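DNA endonuclease I-CeuI (Chlamydomonas eugametos, PDB 2EX5) cleaves DNA at a degenerate 17-19 base-pair site as a magnesium-dependent homodimeric LAGLIDADG homing endonuclease, initiating homing of the intron that encodes it. Local coordinates at residues S64-S68 with R152-F156. The protein carries 1 engineered substitution. Numbering follows the deposited sequence.
Sequences SLNIS and RVANF. With nucleotides of chain B.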
loop_
_atom_site.group_PDB
_atom_site.type_symbol
_atom_site.label_atom_id
_atom_site.label_comp_id
_atom_site.label_asym_id
_atom_site.label_seq_id
_atom_site.Cartn_x
_atom_site.Cartn_y
_atom_site.Cartn_z
ATOM N N SER C 64 3.827 -5.074 7.399
ATOM C CA SER C 64 4.118 -4.420 8.606
ATOM C C SER C 64 4.945 -5.390 9.327
ATOM O O SER C 64 4.587 -6.538 9.414
ATOM C CB SER C 64 2.850 -4.149 9.389
ATOM O OG SER C 64 3.268 -3.613 10.634
ATOM N N LEU C 65 6.086 -4.931 9.828
ATOM C CA LEU C 65 6.866 -5.668 10.762
ATOM C C LEU C 65 6.693 -4.981 12.104
ATOM O O LEU C 65 7.101 -3.780 12.272
ATOM C CB LEU C 65 8.373 -5.587 10.340
ATOM C CG LEU C 65 8.796 -6.436 9.115
ATOM C CD1 LEU C 65 10.144 -5.919 8.606
ATOM C CD2 LEU C 65 8.910 -7.888 9.464
ATOM N N ASN C 66 6.161 -5.691 13.109
ATOM C CA ASN C 66 5.823 -4.926 14.310
ATOM C C ASN C 66 6.147 -5.667 15.581
ATOM O O ASN C 66 6.385 -6.882 15.555
ATOM C CB ASN C 66 4.387 -4.419 14.219
ATOM C CG ASN C 66 3.368 -5.584 14.071
ATOM O OD1 ASN C 66 2.704 -5.719 13.005
ATOM N ND2 ASN C 66 3.230 -6.364 15.132
ATOM N N ILE C 67 6.251 -4.952 16.685
ATOM C CA ILE C 67 6.631 -5.549 17.927
ATOM C C ILE C 67 5.673 -5.070 18.941
ATOM O O ILE C 67 5.514 -3.829 19.195
ATOM C CB ILE C 67 8.163 -5.145 18.342
ATOM C CG1 ILE C 67 9.190 -5.755 17.350
ATOM C CG2 ILE C 67 8.505 -5.655 19.837
ATOM C CD1 ILE C 67 10.467 -4.981 17.266
ATOM N N SER C 68 5.043 -6.022 19.590
ATOM C CA SER C 68 4.118 -5.714 20.630
ATOM C C SER C 68 4.633 -6.052 22.048
ATOM O O SER C 68 5.387 -7.022 22.227
ATOM C CB SER C 68 2.814 -6.388 20.255
ATOM O OG SER C 68 2.026 -6.368 21.412
ATOM N N ARG C 152 13.553 -0.254 10.333
ATOM C CA ARG C 152 12.626 -1.198 11.050
ATOM C C ARG C 152 13.079 -2.616 10.785
ATOM O O ARG C 152 13.144 -3.450 11.654
ATOM C CB ARG C 152 11.190 -1.033 10.577
ATOM C CG ARG C 152 10.567 0.247 10.994
ATOM C CD ARG C 152 9.093 0.319 10.590
ATOM N NE ARG C 152 8.248 -0.548 11.394
ATOM C CZ ARG C 152 7.725 -0.250 12.599
ATOM N NH1 ARG C 152 6.926 -1.118 13.226
ATOM N NH2 ARG C 152 7.986 0.904 13.179
ATOM N N VAL C 153 13.459 -2.887 9.558
ATOM C CA VAL C 153 14.074 -4.204 9.246
ATOM C C VAL C 153 15.305 -4.499 10.123
ATOM O O VAL C 153 15.465 -5.662 10.619
ATOM C CB VAL C 153 14.437 -4.374 7.681
ATOM C CG1 VAL C 153 15.337 -5.630 7.442
ATOM C CG2 VAL C 153 13.105 -4.463 6.814
ATOM N N ALA C 154 16.191 -3.497 10.341
ATOM C CA ALA C 154 17.435 -3.825 11.042
ATOM C C ALA C 154 17.070 -4.077 12.499
ATOM O O ALA C 154 17.566 -4.958 13.192
ATOM C CB ALA C 154 18.465 -2.620 10.940
ATOM N N ASN C 155 16.208 -3.251 13.000
ATOM C CA ASN C 155 15.778 -3.390 14.407
ATOM C C ASN C 155 14.946 -4.645 14.704
ATOM O O ASN C 155 15.128 -5.240 15.766
ATOM C CB ASN C 155 14.839 -2.200 14.690
ATOM C CG ASN C 155 15.588 -1.001 15.147
ATOM O OD1 ASN C 155 15.124 0.129 14.986
ATOM N ND2 ASN C 155 16.742 -1.226 15.676
ATOM N N PHE C 156 14.011 -5.010 13.812
ATOM C CA PHE C 156 13.369 -6.323 13.885
ATOM C C PHE C 156 14.368 -7.431 13.983
ATOM O O PHE C 156 14.324 -8.339 14.861
ATOM C CB PHE C 156 12.472 -6.510 12.607
ATOM C CG PHE C 156 11.299 -7.417 12.813
ATOM C CD1 PHE C 156 11.370 -8.778 12.510
ATOM C CD2 PHE C 156 10.138 -6.927 13.314
ATOM C CE1 PHE C 156 10.268 -9.589 12.640
ATOM C CE2 PHE C 156 9.029 -7.751 13.469
ATOM C CZ PHE C 156 9.077 -9.027 13.127
ATOM P P DA B 17 2.741 0.078 9.819
ATOM O OP1 DA B 17 3.386 1.399 9.856
ATOM O OP2 DA B 17 3.532 -1.151 9.495
ATOM O "O5'" DA B 17 2.078 -0.304 11.244
ATOM C "C5'" DA B 17 1.261 0.713 12.000
ATOM C "C4'" DA B 17 0.864 0.102 13.343
ATOM O "O4'" DA B 17 -0.205 -0.861 13.020
ATOM C "C3'" DA B 17 1.940 -0.731 13.975
ATOM O "O3'" DA B 17 2.032 -0.315 15.307
ATOM C "C2'" DA B 17 1.370 -2.200 13.839
ATOM C "C1'" DA B 17 -0.124 -1.983 13.811
ATOM N N9 DA B 17 -1.013 -3.100 13.365
ATOM C C8 DA B 17 -0.790 -4.132 12.429
ATOM N N7 DA B 17 -1.804 -4.936 12.305
ATOM C C5 DA B 17 -2.759 -4.466 13.242
ATOM C C6 DA B 17 -4.064 -4.885 13.651
ATOM N N6 DA B 17 -4.729 -5.959 13.204
ATOM N N1 DA B 17 -4.711 -4.146 14.596
ATOM C C2 DA B 17 -4.095 -3.055 15.128
ATOM N N3 DA B 17 -2.884 -2.524 14.809
ATOM C C4 DA B 17 -2.268 -3.310 13.867
ATOM P P DC B 18 3.185 -0.719 16.326
ATOM O OP1 DC B 18 3.150 0.270 17.413
ATOM O OP2 DC B 18 4.396 -0.823 15.504
ATOM O "O5'" DC B 18 3.050 -2.213 16.860
ATOM C "C5'" DC B 18 2.473 -2.787 18.084
ATOM C "C4'" DC B 18 0.987 -2.473 18.279
ATOM O "O4'" DC B 18 0.234 -2.954 17.149
ATOM C "C3'" DC B 18 0.317 -3.172 19.455
ATOM O "O3'" DC B 18 0.454 -2.328 20.597
ATOM C "C2'" DC B 18 -1.163 -3.398 19.059
ATOM C "C1'" DC B 18 -0.995 -3.530 17.560
ATOM N N1 DC B 18 -1.130 -4.908 16.816
ATOM C C2 DC B 18 -2.385 -5.480 16.853
ATOM O O2 DC B 18 -3.147 -4.857 17.563
ATOM N N3 DC B 18 -2.693 -6.654 16.174
ATOM C C4 DC B 18 -1.731 -7.196 15.434
ATOM N N4 DC B 18 -2.071 -8.333 14.818
ATOM C C5 DC B 18 -0.406 -6.652 15.371
ATOM C C6 DC B 18 -0.119 -5.499 16.085
ATOM P P DC B 19 0.513 -2.948 22.064
ATOM O OP1 DC B 19 0.520 -1.734 22.938
ATOM O OP2 DC B 19 1.811 -3.726 22.166
ATOM O "O5'" DC B 19 -0.732 -3.840 22.356
ATOM C "C5'" DC B 19 -2.025 -3.306 22.189
ATOM C "C4'" DC B 19 -2.989 -4.307 22.832
ATOM O "O4'" DC B 19 -3.302 -5.313 21.826
ATOM C "C3'" DC B 19 -2.422 -5.095 23.992
ATOM O "O3'" DC B 19 -3.469 -5.005 24.983
ATOM C "C2'" DC B 19 -2.183 -6.531 23.434
ATOM C "C1'" DC B 19 -3.163 -6.632 22.249
ATOM N N1 DC B 19 -2.660 -7.386 20.981
ATOM C C2 DC B 19 -3.423 -8.413 20.491
ATOM O O2 DC B 19 -4.462 -8.737 21.121
ATOM N N3 DC B 19 -2.973 -9.110 19.399
ATOM C C4 DC B 19 -1.838 -8.843 18.784
ATOM N N4 DC B 19 -1.537 -9.589 17.698
ATOM C C5 DC B 19 -1.039 -7.777 19.257
ATOM C C6 DC B 19 -1.479 -7.109 20.345
HETATM O O HOH W 1 7.149 -1.867 8.985
HETATM O O HOH W 2 6.420 -2.151 16.111
#
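Leu65 and Phe156 join two layers of the LAGLIDADG fold, the DNA-binding antiparallel sheet (strand 63-71) and helix 147-164 on the sheet's other side. At the start of the strand segment, Ser64 OG donates to OP2 of DA17 of chain B (2.7 Å). Leu65 faces the helix: its CD2 sits over the centre of the Phe156 ring in a CH-pi contact, 3.8 Å from the centroid, while CD1 meets Val153 CG2. The Leu65 carbonyl O accepts from Arg152 NH1 at 2.8 Å, the bond bent to 154° at the hydrogen. Arg152 reaches this oxygen by a bend at chi3 (72°), and the same NH1 makes a weak bond, 3.4 Å, to OP2 of DC18 of chain B, linking helix and strand loosely to the phosphate. Asn66 turns the other way, laying ND2 3.6 Å from C6 of DC18 of chain B, while its backbone O lies near the plane of the Phe156 ring, at the edge, 3.5 Å from Phe156 CE2. Replacing Phe156 by an alanine is likely to open a gap against Leu65 and Ile67, leaving Leu65 CD2 without the ring face it rests on. Ile67 CG1 approaches Phe156 CD2 obliquely at 4.3 Å. Finally, Ser68, within the DNA-contacting region 67-71, donates from OG to OP2 of DC19 of chain B, 2.8 Å away.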